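Long-range contacts in alpha,alpha-trehalose-phosphate synthase (UDP-forming) (PDB 5V0T), which belongs to glycosyltransferase family 20, of the GT-B fold class, and holds uridine-5'-diphosphate and 6-O-phosphono-alpha-D-glucopyranose in the cleft between its two domains: residues D38-E42 with Y242-I246; W95-R101 with R277-S281; I272-D276 with L359-F363. All coordinates share one frame. Residues are numbered along the deposited sequence.

Interaction 1. Residues D38-E42 with Y242-I246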
loop_
_atom_site.group_PDB
_atom_site.type_symbol
_atom_site.label_atom_id
_atom_site.label_comp_id
_atom_site.label_asym_id
_atom_site.label_seq_id
_atom_site.Cartn_x
_atom_site.Cartn_y
_atom_site.Cartn_z
ATOM N N ASP A 38 3.491 -12.736 2.782
ATOM C CA ASP A 38 2.378 -13.667 2.971
ATOM C C ASP A 38 2.241 -14.613 1.780
ATOM O O ASP A 38 2.024 -15.818 1.957
ATOM C CB ASP A 38 1.063 -12.900 3.170
ATOM C CG ASP A 38 0.819 -12.489 4.621
ATOM O OD1 ASP A 38 1.528 -12.984 5.518
ATOM O OD2 ASP A 38 -0.089 -11.654 4.852
ATOM N N ALA A 39 2.337 -14.077 0.560
ATOM C CA ALA A 39 2.207 -14.895 -0.648
ATOM C C ALA A 39 3.374 -15.863 -0.801
ATOM O O ALA A 39 3.174 -17.051 -1.096
ATOM C CB ALA A 39 2.111 -13.986 -1.889
ATOM N N LEU A 40 4.597 -15.377 -0.581
ATOM C CA LEU A 40 5.796 -16.147 -0.892
ATOM C C LEU A 40 6.056 -17.266 0.104
ATOM O O LEU A 40 6.561 -18.324 -0.288
ATOM C CB LEU A 40 7.005 -15.213 -0.953
ATOM C CG LEU A 40 8.319 -15.749 -1.515
ATOM C CD1 LEU A 40 8.154 -16.235 -2.938
ATOM C CD2 LEU A 40 9.377 -14.667 -1.448
ATOM N N LYS A 41 5.735 -17.061 1.389
ATOM C CA LYS A 41 6.050 -18.071 2.389
ATOM C C LYS A 41 5.312 -19.375 2.132
ATOM O O LYS A 41 5.748 -20.420 2.613
ATOM C CB LYS A 41 5.724 -17.557 3.797
ATOM C CG LYS A 41 4.232 -17.478 4.105
ATOM C CD LYS A 41 3.936 -16.650 5.362
ATOM C CE LYS A 41 2.428 -16.555 5.621
ATOM N NZ LYS A 41 2.094 -15.615 6.736
ATOM N N GLU A 42 4.204 -19.335 1.389
ATOM C CA GLU A 42 3.430 -20.550 1.162
ATOM C C GLU A 42 4.063 -21.399 0.066
ATOM O O GLU A 42 4.220 -22.612 0.223
ATOM C CB GLU A 42 1.986 -20.192 0.815
ATOM C CG GLU A 42 1.027 -21.373 0.863
ATOM C CD GLU A 42 -0.430 -20.963 0.661
ATOM O OE1 GLU A 42 -0.677 -19.914 0.040
ATOM O OE2 GLU A 42 -1.331 -21.693 1.121
ATOM N N TYR A 242 -4.759 -12.579 4.869
ATOM C CA TYR A 242 -5.259 -13.819 5.451
ATOM C C TYR A 242 -6.202 -13.437 6.584
ATOM O O TYR A 242 -5.755 -13.267 7.726
ATOM C CB TYR A 242 -4.135 -14.706 5.989
ATOM C CG TYR A 242 -3.262 -15.354 4.950
ATOM C CD1 TYR A 242 -3.795 -16.239 4.017
ATOM C CD2 TYR A 242 -1.897 -15.098 4.912
ATOM C CE1 TYR A 242 -2.988 -16.849 3.070
ATOM C CE2 TYR A 242 -1.080 -15.696 3.965
ATOM C CZ TYR A 242 -1.631 -16.574 3.051
ATOM O OH TYR A 242 -0.825 -17.158 2.111
ATOM N N PRO A 243 -7.496 -13.269 6.313
ATOM C CA PRO A 243 -8.367 -12.649 7.328
ATOM C C PRO A 243 -8.529 -13.478 8.594
ATOM O O PRO A 243 -8.557 -12.912 9.693
ATOM C CB PRO A 243 -9.695 -12.468 6.579
ATOM C CG PRO A 243 -9.652 -13.482 5.469
ATOM C CD PRO A 243 -8.209 -13.552 5.056
ATOM N N ASP A 244 -8.638 -14.800 8.485
ATOM C CA ASP A 244 -8.820 -15.607 9.696
ATOM C C ASP A 244 -7.526 -15.697 10.497
ATOM O O ASP A 244 -7.565 -15.822 11.729
ATOM C CB ASP A 244 -9.368 -16.982 9.323
ATOM C CG ASP A 244 -10.806 -16.901 8.805
ATOM O OD1 ASP A 244 -11.618 -16.138 9.385
ATOM O OD2 ASP A 244 -11.121 -17.565 7.804
ATOM N N GLU A 245 -6.382 -15.564 9.821
ATOM C CA GLU A 245 -5.096 -15.478 10.506
ATOM C C GLU A 245 -4.980 -14.176 11.293
ATOM O O GLU A 245 -4.474 -14.167 12.421
ATOM C CB GLU A 245 -3.973 -15.612 9.476
ATOM C CG GLU A 245 -2.547 -15.631 10.012
ATOM C CD GLU A 245 -1.545 -16.185 8.986
ATOM O OE1 GLU A 245 -1.962 -16.946 8.085
ATOM O OE2 GLU A 245 -0.340 -15.862 9.075
ATOM N N ILE A 246 -5.459 -13.069 10.724
ATOM C CA ILE A 246 -5.424 -11.795 11.436
ATOM C C ILE A 246 -6.367 -11.829 12.630
ATOM O O ILE A 246 -6.074 -11.258 13.686
ATOM C CB ILE A 246 -5.770 -10.638 10.482
ATOM C CG1 ILE A 246 -4.668 -10.444 9.431
ATOM C CG2 ILE A 246 -6.028 -9.346 11.253
ATOM C CD1 ILE A 246 -5.174 -9.689 8.219
HETATM O O HOH W 1 -2.454 -11.347 6.193
#

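Interaction 2. Residues W95-R101 with R277-S281. With UDP (uridine-5'-diphosphate), chain I; G6P (6-O-phosphono-alpha-D-glucopyranose), chain J.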
loop_
_atom_site.group_PDB
_atom_site.type_symbol
_atom_site.label_atom_id
_atom_site.label_comp_id
_atom_site.label_asym_id
_atom_site.label_seq_id
_atom_site.Cartn_x
_atom_site.Cartn_y
_atom_site.Cartn_z
ATOM N N TRP A 95 5.834 8.437 -7.237
ATOM C CA TRP A 95 4.890 8.341 -6.122
ATOM C C TRP A 95 3.911 9.506 -6.098
ATOM O O TRP A 95 2.694 9.251 -6.064
ATOM C CB TRP A 95 5.633 8.221 -4.786
ATOM C CG TRP A 95 4.671 8.129 -3.615
ATOM C CD1 TRP A 95 4.168 9.164 -2.890
ATOM C CD2 TRP A 95 4.098 6.935 -3.066
ATOM N NE1 TRP A 95 3.306 8.692 -1.918
ATOM C CE2 TRP A 95 3.260 7.325 -1.997
ATOM C CE3 TRP A 95 4.236 5.566 -3.354
ATOM C CZ2 TRP A 95 2.544 6.398 -1.220
ATOM C CZ3 TRP A 95 3.530 4.640 -2.574
ATOM C CH2 TRP A 95 2.688 5.065 -1.529
ATOM N N PRO A 96 4.340 10.778 -6.139
ATOM C CA PRO A 96 3.336 11.857 -6.143
ATOM C C PRO A 96 2.457 11.843 -7.382
ATOM O O PRO A 96 1.247 12.071 -7.269
ATOM C CB PRO A 96 4.178 13.137 -6.037
ATOM C CG PRO A 96 5.559 12.735 -6.435
ATOM C CD PRO A 96 5.714 11.307 -6.045
ATOM N N ALA A 97 3.020 11.541 -8.559
ATOM C CA ALA A 97 2.238 11.609 -9.795
ATOM C C ALA A 97 1.143 10.552 -9.812
ATOM O O ALA A 97 -0.006 10.839 -10.172
ATOM C CB ALA A 97 3.150 11.442 -11.009
ATOM N N PHE A 98 1.486 9.321 -9.424
ATOM C CA PHE A 98 0.547 8.208 -9.449
ATOM C C PHE A 98 -0.479 8.308 -8.327
ATOM O O PHE A 98 -1.529 7.661 -8.401
ATOM C CB PHE A 98 1.291 6.868 -9.334
ATOM C CG PHE A 98 1.962 6.409 -10.610
ATOM C CD1 PHE A 98 2.698 7.292 -11.400
ATOM C CD2 PHE A 98 1.892 5.080 -10.995
ATOM C CE1 PHE A 98 3.322 6.865 -12.564
ATOM C CE2 PHE A 98 2.516 4.640 -12.155
ATOM C CZ PHE A 98 3.238 5.531 -12.938
ATOM N N HIS A 99 -0.200 9.099 -7.288
ATOM C CA HIS A 99 -1.187 9.401 -6.261
ATOM C C HIS A 99 -1.893 10.740 -6.500
ATOM O O HIS A 99 -2.436 11.336 -5.557
ATOM C CB HIS A 99 -0.519 9.336 -4.889
ATOM C CG HIS A 99 -0.150 7.939 -4.494
ATOM N ND1 HIS A 99 1.049 7.355 -4.853
ATOM C CD2 HIS A 99 -0.847 6.989 -3.824
ATOM C CE1 HIS A 99 1.085 6.112 -4.403
ATOM N NE2 HIS A 99 -0.044 5.871 -3.756
ATOM N N TYR A 100 -1.901 11.219 -7.752
ATOM C CA TYR A 100 -2.677 12.399 -8.153
ATOM C C TYR A 100 -2.192 13.652 -7.427
ATOM O O TYR A 100 -2.977 14.523 -7.053
ATOM C CB TYR A 100 -4.181 12.172 -7.930
ATOM C CG TYR A 100 -4.806 11.161 -8.882
ATOM C CD1 TYR A 100 -4.521 9.804 -8.782
ATOM C CD2 TYR A 100 -5.697 11.566 -9.874
ATOM C CE1 TYR A 100 -5.102 8.871 -9.652
ATOM C CE2 TYR A 100 -6.284 10.641 -10.755
ATOM C CZ TYR A 100 -5.980 9.299 -10.636
ATOM O OH TYR A 100 -6.550 8.386 -11.499
ATOM N N ARG A 101 -0.881 13.733 -7.197
ATOM C CA ARG A 101 -0.300 14.924 -6.596
ATOM C C ARG A 101 0.731 15.546 -7.530
ATOM O O ARG A 101 1.911 15.640 -7.182
ATOM C CB ARG A 101 0.332 14.609 -5.236
ATOM C CG ARG A 101 -0.693 14.289 -4.133
ATOM C CD ARG A 101 -1.728 15.425 -3.956
ATOM N NE ARG A 101 -1.125 16.686 -3.535
ATOM C CZ ARG A 101 -0.865 16.993 -2.264
ATOM N NH1 ARG A 101 -1.134 16.125 -1.289
ATOM N NH2 ARG A 101 -0.328 18.166 -1.964
ATOM N N ARG A 277 1.502 4.999 7.481
ATOM C CA ARG A 277 2.734 5.747 7.232
ATOM C C ARG A 277 2.368 7.225 7.101
ATOM O O ARG A 277 1.317 7.565 6.549
ATOM C CB ARG A 277 3.433 5.251 5.961
ATOM C CG ARG A 277 4.083 3.857 6.055
ATOM C CD ARG A 277 4.812 3.498 4.720
ATOM N NE ARG A 277 3.879 3.613 3.604
ATOM C CZ ARG A 277 3.825 4.642 2.761
ATOM N NH1 ARG A 277 4.693 5.645 2.850
ATOM N NH2 ARG A 277 2.897 4.656 1.821
ATOM N N LEU A 278 3.195 8.115 7.657
ATOM C CA LEU A 278 2.873 9.544 7.588
ATOM C C LEU A 278 3.252 10.058 6.194
ATOM O O LEU A 278 4.227 10.783 5.976
ATOM C CB LEU A 278 3.538 10.330 8.718
ATOM C CG LEU A 278 2.741 11.559 9.206
ATOM C CD1 LEU A 278 3.377 12.220 10.435
ATOM C CD2 LEU A 278 2.604 12.621 8.083
ATOM N N ASP A 279 2.419 9.666 5.240
ATOM C CA ASP A 279 2.554 9.980 3.831
ATOM C C ASP A 279 1.474 10.992 3.444
ATOM O O ASP A 279 0.348 10.925 3.947
ATOM C CB ASP A 279 2.422 8.678 3.024
ATOM C CG ASP A 279 2.917 8.808 1.601
ATOM O OD1 ASP A 279 2.432 9.689 0.852
ATOM O OD2 ASP A 279 3.819 8.025 1.235
ATOM N N TYR A 280 1.801 11.933 2.548
ATOM C CA TYR A 280 0.762 12.860 2.099
ATOM C C TYR A 280 -0.366 12.155 1.337
ATOM O O TYR A 280 -1.466 12.704 1.217
ATOM C CB TYR A 280 1.374 13.982 1.243
ATOM C CG TYR A 280 2.335 13.527 0.165
ATOM C CD1 TYR A 280 1.879 12.931 -0.999
ATOM C CD2 TYR A 280 3.704 13.690 0.321
ATOM C CE1 TYR A 280 2.768 12.529 -2.002
ATOM C CE2 TYR A 280 4.595 13.280 -0.651
ATOM C CZ TYR A 280 4.124 12.707 -1.808
ATOM O OH TYR A 280 5.033 12.320 -2.767
ATOM N N SER A 281 -0.140 10.939 0.844
ATOM C CA SER A 281 -1.219 10.204 0.186
ATOM C C SER A 281 -2.329 9.780 1.146
ATOM O O SER A 281 -3.421 9.432 0.687
ATOM C CB SER A 281 -0.657 8.949 -0.493
ATOM O OG SER A 281 -0.223 8.033 0.520
HETATM N N1 UDP I . 2.182 -1.656 9.502
HETATM C C2 UDP I . 3.010 -2.227 10.455
HETATM N N3 UDP I . 3.427 -1.384 11.444
HETATM C C4 UDP I . 3.105 -0.052 11.584
HETATM C C5 UDP I . 2.237 0.472 10.563
HETATM C C6 UDP I . 1.803 -0.335 9.582
HETATM O O2 UDP I . 3.360 -3.394 10.416
HETATM O O4 UDP I . 3.560 0.582 12.544
HETATM C "C1'" UDP I . 1.698 -2.522 8.422
HETATM C "C2'" UDP I . 0.179 -2.666 8.390
HETATM O "O2'" UDP I . -0.225 -3.691 9.282
HETATM C "C3'" UDP I . -0.047 -3.028 6.920
HETATM C "C4'" UDP I . 1.038 -2.214 6.205
HETATM O "O4'" UDP I . 2.055 -1.936 7.191
HETATM O "O3'" UDP I . 0.148 -4.414 6.656
HETATM C "C5'" UDP I . 0.573 -0.926 5.579
HETATM O "O5'" UDP I . 0.011 -1.254 4.293
HETATM P PA UDP I . -1.086 -0.337 3.616
HETATM O O1A UDP I . -2.172 0.036 4.604
HETATM O O2A UDP I . -1.537 -1.041 2.391
HETATM O O3A UDP I . -0.343 1.008 3.249
HETATM P PB UDP I . 1.096 1.384 2.700
HETATM O O1B UDP I . 1.468 0.197 1.807
HETATM O O2B UDP I . 0.812 2.622 1.825
HETATM O O3B UDP I . 2.056 1.634 3.803
HETATM C C1 G6P J . 3.994 1.315 -0.367
HETATM C C2 G6P J . 4.682 0.961 -1.675
HETATM C C3 G6P J . 5.784 -0.073 -1.437
HETATM C C4 G6P J . 6.747 0.457 -0.371
HETATM C C5 G6P J . 5.964 0.815 0.894
HETATM C C6 G6P J . 6.911 1.303 1.991
HETATM O O1 G6P J . 3.395 0.122 0.124
HETATM O O2 G6P J . 3.704 0.475 -2.613
HETATM O O3 G6P J . 6.488 -0.260 -2.676
HETATM O O4 G6P J . 7.721 -0.555 -0.043
HETATM O O5 G6P J . 4.958 1.794 0.585
HETATM O O6 G6P J . 7.695 2.408 1.507
HETATM P P G6P J . 9.303 2.311 1.532
HETATM O O1P G6P J . 9.709 2.422 2.980
HETATM O O2P G6P J . 9.749 3.448 0.656
HETATM O O3P G6P J . 9.619 0.949 0.956
HETATM O O HOH W 2 -1.879 13.387 -1.348
#

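Interaction 3. Residues I272-D276 with L359-F363. With UDP (uridine-5'-diphosphate), chain I.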
loop_
_atom_site.group_PDB
_atom_site.type_symbol
_atom_site.label_atom_id
_atom_site.label_comp_id
_atom_site.label_asym_id
_atom_site.label_seq_id
_atom_site.Cartn_x
_atom_site.Cartn_y
_atom_site.Cartn_z
ATOM N N ILE A 272 -11.549 5.619 18.220
ATOM C CA ILE A 272 -11.315 5.688 16.783
ATOM C C ILE A 272 -9.832 5.426 16.549
ATOM O O ILE A 272 -8.972 6.068 17.164
ATOM C CB ILE A 272 -11.730 7.060 16.224
ATOM C CG1 ILE A 272 -13.204 7.354 16.549
ATOM C CG2 ILE A 272 -11.433 7.150 14.719
ATOM C CD1 ILE A 272 -13.605 8.821 16.309
ATOM N N MET A 273 -9.514 4.490 15.654
ATOM C CA MET A 273 -8.122 4.118 15.435
ATOM C C MET A 273 -7.729 4.234 13.968
ATOM O O MET A 273 -8.472 3.822 13.076
ATOM C CB MET A 273 -7.855 2.694 15.935
ATOM C CG MET A 273 -6.384 2.250 15.760
ATOM S SD MET A 273 -6.127 0.739 16.682
ATOM C CE MET A 273 -4.414 0.376 16.232
ATOM N N SER A 274 -6.541 4.785 13.729
ATOM C CA SER A 274 -5.933 4.855 12.410
ATOM C C SER A 274 -4.482 4.398 12.499
ATOM O O SER A 274 -3.807 4.617 13.512
ATOM C CB SER A 274 -5.968 6.285 11.837
ATOM O OG SER A 274 -7.298 6.731 11.566
ATOM N N VAL A 275 -4.001 3.788 11.414
ATOM C CA VAL A 275 -2.608 3.359 11.275
ATOM C C VAL A 275 -2.185 3.667 9.849
ATOM O O VAL A 275 -2.734 3.082 8.910
ATOM C CB VAL A 275 -2.410 1.857 11.542
ATOM C CG1 VAL A 275 -0.947 1.506 11.347
ATOM C CG2 VAL A 275 -2.886 1.456 12.941
ATOM N N ASP A 276 -1.211 4.568 9.681
ATOM C CA ASP A 276 -0.790 5.042 8.362
ATOM C C ASP A 276 0.667 5.458 8.422
ATOM O O ASP A 276 1.020 6.257 9.287
ATOM C CB ASP A 276 -1.583 6.282 7.902
ATOM C CG ASP A 276 -3.080 6.099 7.941
ATOM O OD1 ASP A 276 -3.654 6.075 9.052
ATOM O OD2 ASP A 276 -3.693 6.036 6.846
ATOM N N LEU A 359 -0.765 -4.204 16.429
ATOM C CA LEU A 359 -1.802 -3.426 15.748
ATOM C C LEU A 359 -3.088 -4.236 15.591
ATOM O O LEU A 359 -4.192 -3.701 15.745
ATOM C CB LEU A 359 -1.310 -2.962 14.375
ATOM C CG LEU A 359 -0.150 -1.963 14.323
ATOM C CD1 LEU A 359 0.233 -1.690 12.881
ATOM C CD2 LEU A 359 -0.501 -0.669 15.055
ATOM N N ALA A 360 -2.960 -5.521 15.262
ATOM C CA ALA A 360 -4.133 -6.375 15.132
ATOM C C ALA A 360 -4.893 -6.465 16.448
ATOM O O ALA A 360 -6.125 -6.374 16.465
ATOM C CB ALA A 360 -3.717 -7.768 14.651
ATOM N N ALA A 361 -4.177 -6.664 17.561
ATOM C CA ALA A 361 -4.831 -6.728 18.865
ATOM C C ALA A 361 -5.562 -5.431 19.177
ATOM O O ALA A 361 -6.684 -5.459 19.691
ATOM C CB ALA A 361 -3.807 -7.042 19.964
ATOM N N LEU A 362 -4.952 -4.282 18.847
ATOM C CA LEU A 362 -5.577 -2.985 19.111
ATOM C C LEU A 362 -6.757 -2.727 18.180
ATOM O O LEU A 362 -7.776 -2.168 18.605
ATOM C CB LEU A 362 -4.542 -1.864 18.974
ATOM C CG LEU A 362 -3.435 -1.878 20.039
ATOM C CD1 LEU A 362 -2.367 -0.856 19.711
ATOM C CD2 LEU A 362 -4.024 -1.608 21.408
ATOM N N PHE A 363 -6.640 -3.125 16.910
ATOM C CA PHE A 363 -7.761 -2.983 15.981
ATOM C C PHE A 363 -9.033 -3.579 16.570
ATOM O O PHE A 363 -10.122 -3.005 16.442
ATOM C CB PHE A 363 -7.446 -3.673 14.646
ATOM C CG PHE A 363 -6.523 -2.895 13.718
ATOM C CD1 PHE A 363 -6.455 -1.520 13.752
ATOM C CD2 PHE A 363 -5.743 -3.581 12.783
ATOM C CE1 PHE A 363 -5.610 -0.825 12.878
ATOM C CE2 PHE A 363 -4.892 -2.901 11.904
ATOM C CZ PHE A 363 -4.828 -1.521 11.953
HETATM N N1 UDP I . 2.182 -1.656 9.502
HETATM C C2 UDP I . 3.010 -2.227 10.455
HETATM N N3 UDP I . 3.427 -1.384 11.444
HETATM C C4 UDP I . 3.105 -0.052 11.584
HETATM C C5 UDP I . 2.237 0.472 10.563
HETATM C C6 UDP I . 1.803 -0.335 9.582
HETATM O O2 UDP I . 3.360 -3.394 10.416
HETATM O O4 UDP I . 3.560 0.582 12.544
HETATM C "C1'" UDP I . 1.698 -2.522 8.422
HETATM C "C2'" UDP I . 0.179 -2.666 8.390
HETATM O "O2'" UDP I . -0.225 -3.691 9.282
HETATM C "C3'" UDP I . -0.047 -3.028 6.920
HETATM C "C4'" UDP I . 1.038 -2.214 6.205
HETATM O "O4'" UDP I . 2.055 -1.936 7.191
HETATM O "O3'" UDP I . 0.148 -4.414 6.656
HETATM C "C5'" UDP I . 0.573 -0.926 5.579
HETATM O "O5'" UDP I . 0.011 -1.254 4.293
HETATM P PA UDP I . -1.086 -0.337 3.616
HETATM O O1A UDP I . -2.172 0.036 4.604
HETATM O O2A UDP I . -1.537 -1.041 2.391
HETATM O O3A UDP I . -0.343 1.008 3.249
HETATM P PB UDP I . 1.096 1.384 2.700
HETATM O O1B UDP I . 1.468 0.197 1.807
HETATM O O2B UDP I . 0.812 2.622 1.825
HETATM O O3B UDP I . 2.056 1.634 3.803
#

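Interaction 1. Residues D38-E42 with Y242-I246
The last turns of helix 31-43 face the first turn of helix 243-252 across a gap, and the closest CA atoms, those of Asp38 and Tyr242, are still 8.0 Å apart. Tyr242 is the N-cap residue of its helix, and its O accepts a 3.0 Å bond from Ile246 N in the first turn. Side chains must therefore span the gap, burying 203 Å² in all. Tyr242 takes the largest share, with 95 Å² covered: its ring lies against the aliphatic parts of Asp38 and Lys41, with CE2 3.6 Å from Asp38 CB and 4.0 Å from Lys41 CE. At the tip of the ring, Tyr242 OH comes within 3.2 Å of Asp38 O and is hydrogen-bonded to Ser455 of helix 454-466; Glu42 binds the same serine as well as Arg458. A second, charged link runs alongside. Lys41 NZ makes a salt bridge of 3.0 Å to Asp38 OD1, one helical turn back, and a longer, weak one of 3.4 Å to Glu245 OE2, so that Asp38, Lys41 and Glu245 form a network with the lysine in the middle. Water 1 adds a third link, donating to Asp38 OD2 at 2.7 Å and accepting from Tyr242 N at 2.9 Å. Pro243 packs on helices 435-451 and 380-388, and Ile246 on 380-388. The arrangement is a thin, largely polar and partly solvent-exposed bridge between the N-terminal and C-terminal Rossmann-like domains of a GT-B fold, with the C-terminal helix 454-466 lying against it.

Interaction 2. Residues W95-R101 with R277-S281
The ligand cleft of this GT-B protein is lined here from both domains: Trp95, near the end of helix 79-98, meets the loop that follows strand 270-275. Trp95 NE1 donates to Asp279 OD1 (3.1 Å, 146°), while Asp279 OD2 takes a 3.0 Å salt bridge from Arg277 NH1 and a hydrogen bond from Tyr321. Asp279 OD1 also accepts from Ser281 N at 2.9 Å, which closes an Asx turn. Arg277 then grips UDP, with NE 2.7 Å from O3B and NH2 2.9 Å from O2B, and Trp95 CZ3 lies 4.0 Å from G6P C2. At the pyrrole edge of the indole, Tyr280 OH lies 3.3 Å from Trp95 CD1 and 3.5 Å from Pro96 CB; the two aromatic rings meet obliquely. Further out, water 2 joins Arg101 NH1 (2.8 Å) to Tyr280 O (2.7 Å), while the guanidinium forms its salt bridge with Asp103. One buried carboxylate thus ties the tryptophan beside G6P to the arginine whose positive charge can offset part of that on the UDP beta-phosphate.

Interaction 3. Residues I272-D276 with L359-F363
Met273, Val275 and Phe363 carry most of this apolar contact, which buries 248 Å² between 272-276 and 359-363. The axes of strand 272-275 and helix 359-363 run nearly antiparallel, at 155°, and approach to 10.1 Å, a spacing bridged by side chains. Met273, fully extended (ttt), reaches across to the helix: its CE lies 3.5 Å from Leu362 CB and 4.2 Å from Leu359 CD2. Its SD, 3.7 Å from Phe363 CD1, makes an oblique Met-aromatic contact with the ring. Val275, two residues on and so on the same face of the strand, sets CG2 3.6 Å from Phe363 CE1 and CG1 3.7 Å from Leu359 CD1. The Val275-Leu359 pair also borders the nucleotide, with Val275 CG1 3.4 Å from UDP C5 and Leu359 CD1 3.5 Å from UDP N3 on the uracil. Ser274 points away from the helix; its OG is hydrogen-bonded to Tyr370 O, and its side chain touches Arg287 of helix 284-297. Strand 270-275 is an inner strand of the parallel Rossmann-like sheet, flanked by strands 305-310 and 368-371; helix 356-363 packs on one face of it, helix 284-297 on the other, and Phe363 also leans on helix 380-388.

In the fold
Interaction 1 and interaction 2 each join the N-terminal to the C-terminal domain, and their centres lie about 27 Å apart, with UDP and G6P bound in the cleft. Interaction 3 lies within the C-terminal domain, its centre about 19 Å from that of interaction 1 and about 21 Å from that of interaction 2. Along the chain, the segments of interactions 1 and 2 alternate, in the order 38-42, 95-101, 242-246, 277-281. Interaction 3 follows interaction 1 and crosses interaction 2: its segment 272-276 runs straight into 277-281. That junction takes the chain from the nucleotide's uracil to its phosphates, so one strand end and its loop serve both contacts that touch UDP.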